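PDB 4Z6M: homoprotocatechuate 2,3-dioxygenase from Brevibacterium fuscum, which catalyses the extradiol ring cleavage of homoprotocatechuate, inserting both atoms of molecular oxygen at a mononuclear iron(II) centre. Local coordinates for residues A90-R103 and A115-F128. The protein carries 1 engineered substitution. Sequence-based numbering, arbitrary orientation.
Sequences AEAYYQELGCRTER and ALRVEDPLGFPYEF
In this βαβββ module of the glyoxalase/dioxygenase superfamily, helix 84-96 packs on one face of the sheet, against the strands that follow it, and strand 101-104 pairs antiparallel with strand 115-119 at the sheet's edge. Glu102 and Arg117 are the hydrogen-bonded pair, each backbone N donating to the other's O (both N-O distances 2.8 Å). A further bond runs from Glu119 N to Arg100 O, and a water bridges Arg100 N and Glu119 O. Thr101, Leu116 and Val118 face the helix. Leu116 CG, anti to the backbone N (chi1 178°), directs the branched end towards the helix, with CD2 3.7 Å from Ala90 CB, while CD1 packs against Thr101 CB. Tyr94 projects from the helix towards the sheet, and Val118 CG2 sits over the centre of its ring, 3.9 Å from the centroid, in a CH-pi contact. Tyr94 CE2 meets Phe128 CE2 at 3.4 Å, the two ring planes 33° apart, and Tyr94 OH is hydrogen-bonded to Tyr169 of helix 163-172. After the Schellman motif at Gly98, Cys99 SG rests against Pro121 CD (3.6 Å). Arg100, whose NH2 forms a salt bridge with Asp315, extends its chain so that NH1 makes a second, weakly hydrogen-bonded one to Glu119 OE2 (3.0 Å), which also accepts from Leu314 N.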
loop_
_atom_site.group_PDB
_atom_site.type_symbol
_atom_site.label_atom_id
_atom_site.label_comp_id
_atom_site.label_asym_id
_atom_site.label_seq_id
_atom_site.Cartn_x
_atom_site.Cartn_y
_atom_site.Cartn_z
ATOM N N ALA A 90 -12.449 11.933 39.201
ATOM C CA ALA A 90 -12.731 13.019 38.258
ATOM C C ALA A 90 -13.723 14.034 38.843
ATOM O O ALA A 90 -13.555 15.253 38.713
ATOM C CB ALA A 90 -13.248 12.470 36.934
ATOM N N GLU A 91 -14.740 13.535 39.535
ATOM C CA GLU A 91 -15.727 14.421 40.143
ATOM C C GLU A 91 -15.073 15.315 41.203
ATOM O O GLU A 91 -15.276 16.518 41.210
ATOM C CB GLU A 91 -16.860 13.600 40.749
ATOM C CG GLU A 91 -18.022 14.411 41.271
ATOM C CD GLU A 91 -19.201 13.526 41.642
ATOM O OE1 GLU A 91 -18.975 12.429 42.191
ATOM O OE2 GLU A 91 -20.345 13.927 41.394
ATOM N N ALA A 92 -14.273 14.721 42.087
ATOM C CA ALA A 92 -13.574 15.476 43.136
ATOM C C ALA A 92 -12.596 16.493 42.550
ATOM O O ALA A 92 -12.467 17.606 43.050
ATOM C CB ALA A 92 -12.826 14.530 44.079
ATOM N N TYR A 93 -11.919 16.101 41.483
ATOM C CA TYR A 93 -10.924 16.957 40.840
ATOM C C TYR A 93 -11.585 18.203 40.247
ATOM O O TYR A 93 -11.162 19.336 40.513
ATOM C CB TYR A 93 -10.208 16.153 39.768
ATOM C CG TYR A 93 -8.978 16.793 39.171
ATOM C CD1 TYR A 93 -7.729 16.568 39.731
ATOM C CD2 TYR A 93 -9.045 17.528 37.989
ATOM C CE1 TYR A 93 -6.578 17.087 39.169
ATOM C CE2 TYR A 93 -7.896 18.082 37.437
ATOM C CZ TYR A 93 -6.668 17.841 38.017
ATOM O OH TYR A 93 -5.517 18.354 37.464
ATOM N N TYR A 94 -12.651 18.006 39.483
ATOM C CA TYR A 94 -13.325 19.125 38.852
ATOM C C TYR A 94 -14.122 19.984 39.842
ATOM O O TYR A 94 -14.236 21.188 39.647
ATOM C CB TYR A 94 -14.182 18.663 37.673
ATOM C CG TYR A 94 -13.324 18.418 36.433
ATOM C CD1 TYR A 94 -12.932 19.482 35.629
ATOM C CD2 TYR A 94 -12.834 17.147 36.124
ATOM C CE1 TYR A 94 -12.125 19.282 34.524
ATOM C CE2 TYR A 94 -12.030 16.942 35.025
ATOM C CZ TYR A 94 -11.688 18.000 34.226
ATOM O OH TYR A 94 -10.895 17.755 33.134
ATOM N N GLN A 95 -14.623 19.375 40.917
ATOM C CA GLN A 95 -15.249 20.158 41.980
ATOM C C GLN A 95 -14.218 21.055 42.658
ATOM O O GLN A 95 -14.500 22.220 42.940
ATOM C CB GLN A 95 -15.993 19.255 42.962
ATOM C CG GLN A 95 -17.291 18.770 42.334
ATOM C CD GLN A 95 -18.052 17.762 43.180
ATOM O OE1 GLN A 95 -17.496 17.116 44.082
ATOM N NE2 GLN A 95 -19.336 17.605 42.875
ATOM N N GLU A 96 -13.004 20.541 42.861
ATOM C CA GLU A 96 -11.947 21.377 43.419
ATOM C C GLU A 96 -11.550 22.528 42.496
ATOM O O GLU A 96 -11.245 23.625 42.974
ATOM C CB GLU A 96 -10.729 20.562 43.825
ATOM C CG GLU A 96 -9.723 21.418 44.585
ATOM C CD GLU A 96 -8.525 20.667 45.105
ATOM O OE1 GLU A 96 -8.592 19.419 45.230
ATOM O OE2 GLU A 96 -7.508 21.358 45.395
ATOM N N LEU A 97 -11.575 22.294 41.182
ATOM C CA LEU A 97 -11.385 23.371 40.197
ATOM C C LEU A 97 -12.534 24.374 40.087
ATOM O O LEU A 97 -12.421 25.364 39.366
ATOM C CB LEU A 97 -11.141 22.780 38.804
ATOM C CG LEU A 97 -9.830 22.016 38.600
ATOM C CD1 LEU A 97 -9.830 21.296 37.258
ATOM C CD2 LEU A 97 -8.637 22.954 38.735
ATOM N N GLY A 98 -13.643 24.113 40.767
ATOM C CA GLY A 98 -14.795 25.009 40.745
ATOM C C GLY A 98 -15.631 24.900 39.493
ATOM O O GLY A 98 -16.325 25.865 39.117
ATOM N N CYS A 99 -15.576 23.732 38.845
ATOM C CA CYS A 99 -16.286 23.538 37.601
ATOM C C CYS A 99 -17.621 22.894 37.883
ATOM O O CYS A 99 -17.776 22.098 38.830
ATOM C CB CYS A 99 -15.493 22.637 36.668
ATOM S SG CYS A 99 -13.969 23.374 36.057
ATOM N N ARG A 100 -18.584 23.222 37.048
ATOM C CA ARG A 100 -19.838 22.505 37.066
ATOM C C ARG A 100 -19.664 21.044 36.656
ATOM O O ARG A 100 -18.990 20.776 35.677
ATOM C CB ARG A 100 -20.817 23.163 36.144
ATOM C CG ARG A 100 -22.159 22.485 36.194
ATOM C CD ARG A 100 -23.069 23.197 35.244
ATOM N NE ARG A 100 -24.414 22.643 35.241
ATOM C CZ ARG A 100 -25.335 23.012 34.365
ATOM N NH1 ARG A 100 -25.039 23.918 33.430
ATOM N NH2 ARG A 100 -26.546 22.479 34.425
ATOM N N THR A 101 -20.301 20.153 37.427
ATOM C CA THR A 101 -20.253 18.735 37.190
ATOM C C THR A 101 -21.665 18.176 37.210
ATOM O O THR A 101 -22.556 18.702 37.880
ATOM C CB THR A 101 -19.379 18.012 38.228
ATOM O OG1 THR A 101 -19.954 18.119 39.533
ATOM C CG2 THR A 101 -17.981 18.611 38.266
ATOM N N GLU A 102 -21.849 17.079 36.480
ATOM C CA GLU A 102 -23.089 16.332 36.518
ATOM C C GLU A 102 -22.755 14.846 36.412
ATOM O O GLU A 102 -22.058 14.438 35.484
ATOM C CB GLU A 102 -24.019 16.739 35.368
ATOM C CG GLU A 102 -25.335 15.980 35.429
ATOM C CD GLU A 102 -26.373 16.415 34.412
ATOM O OE1 GLU A 102 -26.111 17.390 33.656
ATOM O OE2 GLU A 102 -27.451 15.758 34.378
ATOM N N ARG A 103 -23.260 14.074 37.372
ATOM C CA ARG A 103 -22.946 12.646 37.475
ATOM C C ARG A 103 -24.225 11.836 37.238
ATOM O O ARG A 103 -25.247 12.081 37.902
ATOM C CB ARG A 103 -22.411 12.367 38.883
ATOM C CG ARG A 103 -22.093 10.917 39.191
ATOM C CD ARG A 103 -20.706 10.593 38.731
ATOM N NE ARG A 103 -20.214 9.281 39.147
ATOM C CZ ARG A 103 -19.369 9.025 40.147
ATOM N NH1 ARG A 103 -18.910 9.978 40.945
ATOM N NH2 ARG A 103 -18.972 7.778 40.352
ATOM N N ALA A 115 -21.170 7.867 34.659
ATOM C CA ALA A 115 -20.452 8.863 33.866
ATOM C C ALA A 115 -20.529 10.228 34.521
ATOM O O ALA A 115 -21.557 10.593 35.083
ATOM C CB ALA A 115 -20.996 8.939 32.452
ATOM N N LEU A 116 -19.431 10.972 34.418
ATOM C CA LEU A 116 -19.365 12.363 34.867
ATOM C C LEU A 116 -19.176 13.253 33.655
ATOM O O LEU A 116 -18.204 13.075 32.911
ATOM C CB LEU A 116 -18.182 12.538 35.806
ATOM C CG LEU A 116 -17.971 13.967 36.312
ATOM C CD1 LEU A 116 -18.968 14.250 37.425
ATOM C CD2 LEU A 116 -16.546 14.167 36.762
ATOM N N ARG A 117 -20.054 14.236 33.488
ATOM C CA ARG A 117 -19.799 15.315 32.555
ATOM C C ARG A 117 -19.487 16.582 33.305
ATOM O O ARG A 117 -20.024 16.823 34.404
ATOM C CB ARG A 117 -20.971 15.509 31.601
ATOM C CG ARG A 117 -21.037 14.378 30.585
ATOM C CD ARG A 117 -22.063 14.586 29.493
ATOM N NE ARG A 117 -22.036 13.442 28.587
ATOM C CZ ARG A 117 -22.676 13.369 27.422
ATOM N NH1 ARG A 117 -23.443 14.364 26.996
ATOM N NH2 ARG A 117 -22.542 12.277 26.667
ATOM N N VAL A 118 -18.592 17.375 32.714
ATOM C CA VAL A 118 -18.124 18.604 33.340
ATOM C C VAL A 118 -18.059 19.704 32.305
ATOM O O VAL A 118 -17.829 19.433 31.131
ATOM C CB VAL A 118 -16.770 18.428 34.031
ATOM C CG1 VAL A 118 -16.792 17.253 34.978
ATOM C CG2 VAL A 118 -15.652 18.248 33.035
ATOM N N GLU A 119 -18.301 20.941 32.738
ATOM C CA GLU A 119 -17.897 22.119 31.979
ATOM C C GLU A 119 -16.505 22.510 32.439
ATOM O O GLU A 119 -16.332 23.049 33.537
ATOM C CB GLU A 119 -18.875 23.280 32.209
ATOM C CG GLU A 119 -20.241 23.026 31.629
ATOM C CD GLU A 119 -21.295 24.059 32.029
ATOM O OE1 GLU A 119 -20.927 25.151 32.538
ATOM O OE2 GLU A 119 -22.502 23.758 31.831
ATOM N N ASP A 120 -15.502 22.186 31.627
ATOM C CA ASP A 120 -14.128 22.238 32.118
ATOM C C ASP A 120 -13.631 23.689 32.111
ATOM O O ASP A 120 -14.356 24.600 31.655
ATOM C CB ASP A 120 -13.228 21.243 31.377
ATOM C CG ASP A 120 -12.530 21.809 30.152
ATOM O OD1 ASP A 120 -12.907 22.852 29.565
ATOM O OD2 ASP A 120 -11.556 21.126 29.749
ATOM N N PRO A 121 -12.432 23.933 32.659
ATOM C CA PRO A 121 -11.951 25.328 32.773
ATOM C C PRO A 121 -11.790 26.099 31.453
ATOM O O PRO A 121 -11.701 27.343 31.460
ATOM C CB PRO A 121 -10.599 25.166 33.454
ATOM C CG PRO A 121 -10.696 23.894 34.209
ATOM C CD PRO A 121 -11.542 22.999 33.368
ATOM N N LEU A 122 -11.720 25.378 30.342
ATOM C CA LEU A 122 -11.667 25.986 29.016
ATOM C C LEU A 122 -13.017 26.061 28.334
ATOM O O LEU A 122 -13.110 26.451 27.167
ATOM C CB LEU A 122 -10.675 25.232 28.108
ATOM C CG LEU A 122 -9.255 25.056 28.660
ATOM C CD1 LEU A 122 -8.392 24.273 27.670
ATOM C CD2 LEU A 122 -8.625 26.400 29.014
ATOM N N GLY A 123 -14.066 25.646 29.039
ATOM C CA GLY A 123 -15.428 25.727 28.506
ATOM C C GLY A 123 -15.901 24.505 27.743
ATOM O O GLY A 123 -16.948 24.556 27.094
ATOM N N PHE A 124 -15.136 23.411 27.802
ATOM C CA PHE A 124 -15.447 22.233 27.007
ATOM C C PHE A 124 -16.223 21.214 27.826
ATOM O O PHE A 124 -15.957 21.020 29.008
ATOM C CB PHE A 124 -14.181 21.588 26.440
ATOM C CG PHE A 124 -13.585 22.353 25.320
ATOM C CD1 PHE A 124 -12.697 23.377 25.582
ATOM C CD2 PHE A 124 -13.914 22.076 24.006
ATOM C CE1 PHE A 124 -12.148 24.108 24.548
ATOM C CE2 PHE A 124 -13.376 22.811 22.972
ATOM C CZ PHE A 124 -12.474 23.819 23.248
ATOM N N PRO A 125 -17.169 20.523 27.170
ATOM C CA PRO A 125 -17.963 19.488 27.824
ATOM C C PRO A 125 -17.188 18.176 27.768
ATOM O O PRO A 125 -17.271 17.436 26.776
ATOM C CB PRO A 125 -19.243 19.451 26.991
ATOM C CG PRO A 125 -18.821 19.879 25.635
ATOM C CD PRO A 125 -17.680 20.850 25.826
ATOM N N TYR A 126 -16.453 17.891 28.825
ATOM C CA TYR A 126 -15.733 16.624 28.952
ATOM C C TYR A 126 -16.609 15.590 29.645
ATOM O O TYR A 126 -17.333 15.925 30.584
ATOM C CB TYR A 126 -14.454 16.811 29.761
ATOM C CG TYR A 126 -13.211 17.298 29.033
ATOM C CD1 TYR A 126 -13.234 17.795 27.730
ATOM C CD2 TYR A 126 -11.985 17.185 29.658
ATOM C CE1 TYR A 126 -12.046 18.164 27.085
ATOM C CE2 TYR A 126 -10.804 17.560 29.026
ATOM C CZ TYR A 126 -10.840 18.056 27.743
ATOM O OH TYR A 126 -9.665 18.384 27.109
ATOM N N GLU A 127 -16.516 14.324 29.204
ATOM C CA GLU A 127 -17.075 13.207 29.961
ATOM C C GLU A 127 -15.956 12.252 30.387
ATOM O O GLU A 127 -15.032 12.004 29.621
ATOM C CB GLU A 127 -18.114 12.420 29.150
ATOM C CG GLU A 127 -18.744 11.274 29.950
ATOM C CD GLU A 127 -19.808 10.510 29.182
ATOM O OE1 GLU A 127 -20.982 10.993 29.121
ATOM O OE2 GLU A 127 -19.466 9.439 28.632
ATOM N N PHE A 128 -16.079 11.716 31.592
ATOM C CA PHE A 128 -15.244 10.638 32.091
ATOM C C PHE A 128 -16.141 9.484 32.489
ATOM O O PHE A 128 -17.143 9.662 33.200
ATOM C CB PHE A 128 -14.444 11.111 33.289
ATOM C CG PHE A 128 -13.560 12.276 32.976
ATOM C CD1 PHE A 128 -12.304 12.066 32.432
ATOM C CD2 PHE A 128 -14.025 13.578 33.114
ATOM C CE1 PHE A 128 -11.499 13.132 32.079
ATOM C CE2 PHE A 128 -13.223 14.651 32.768
ATOM C CZ PHE A 128 -11.958 14.426 32.256
HETATM O O HOH W 1 -17.665 25.101 34.971
#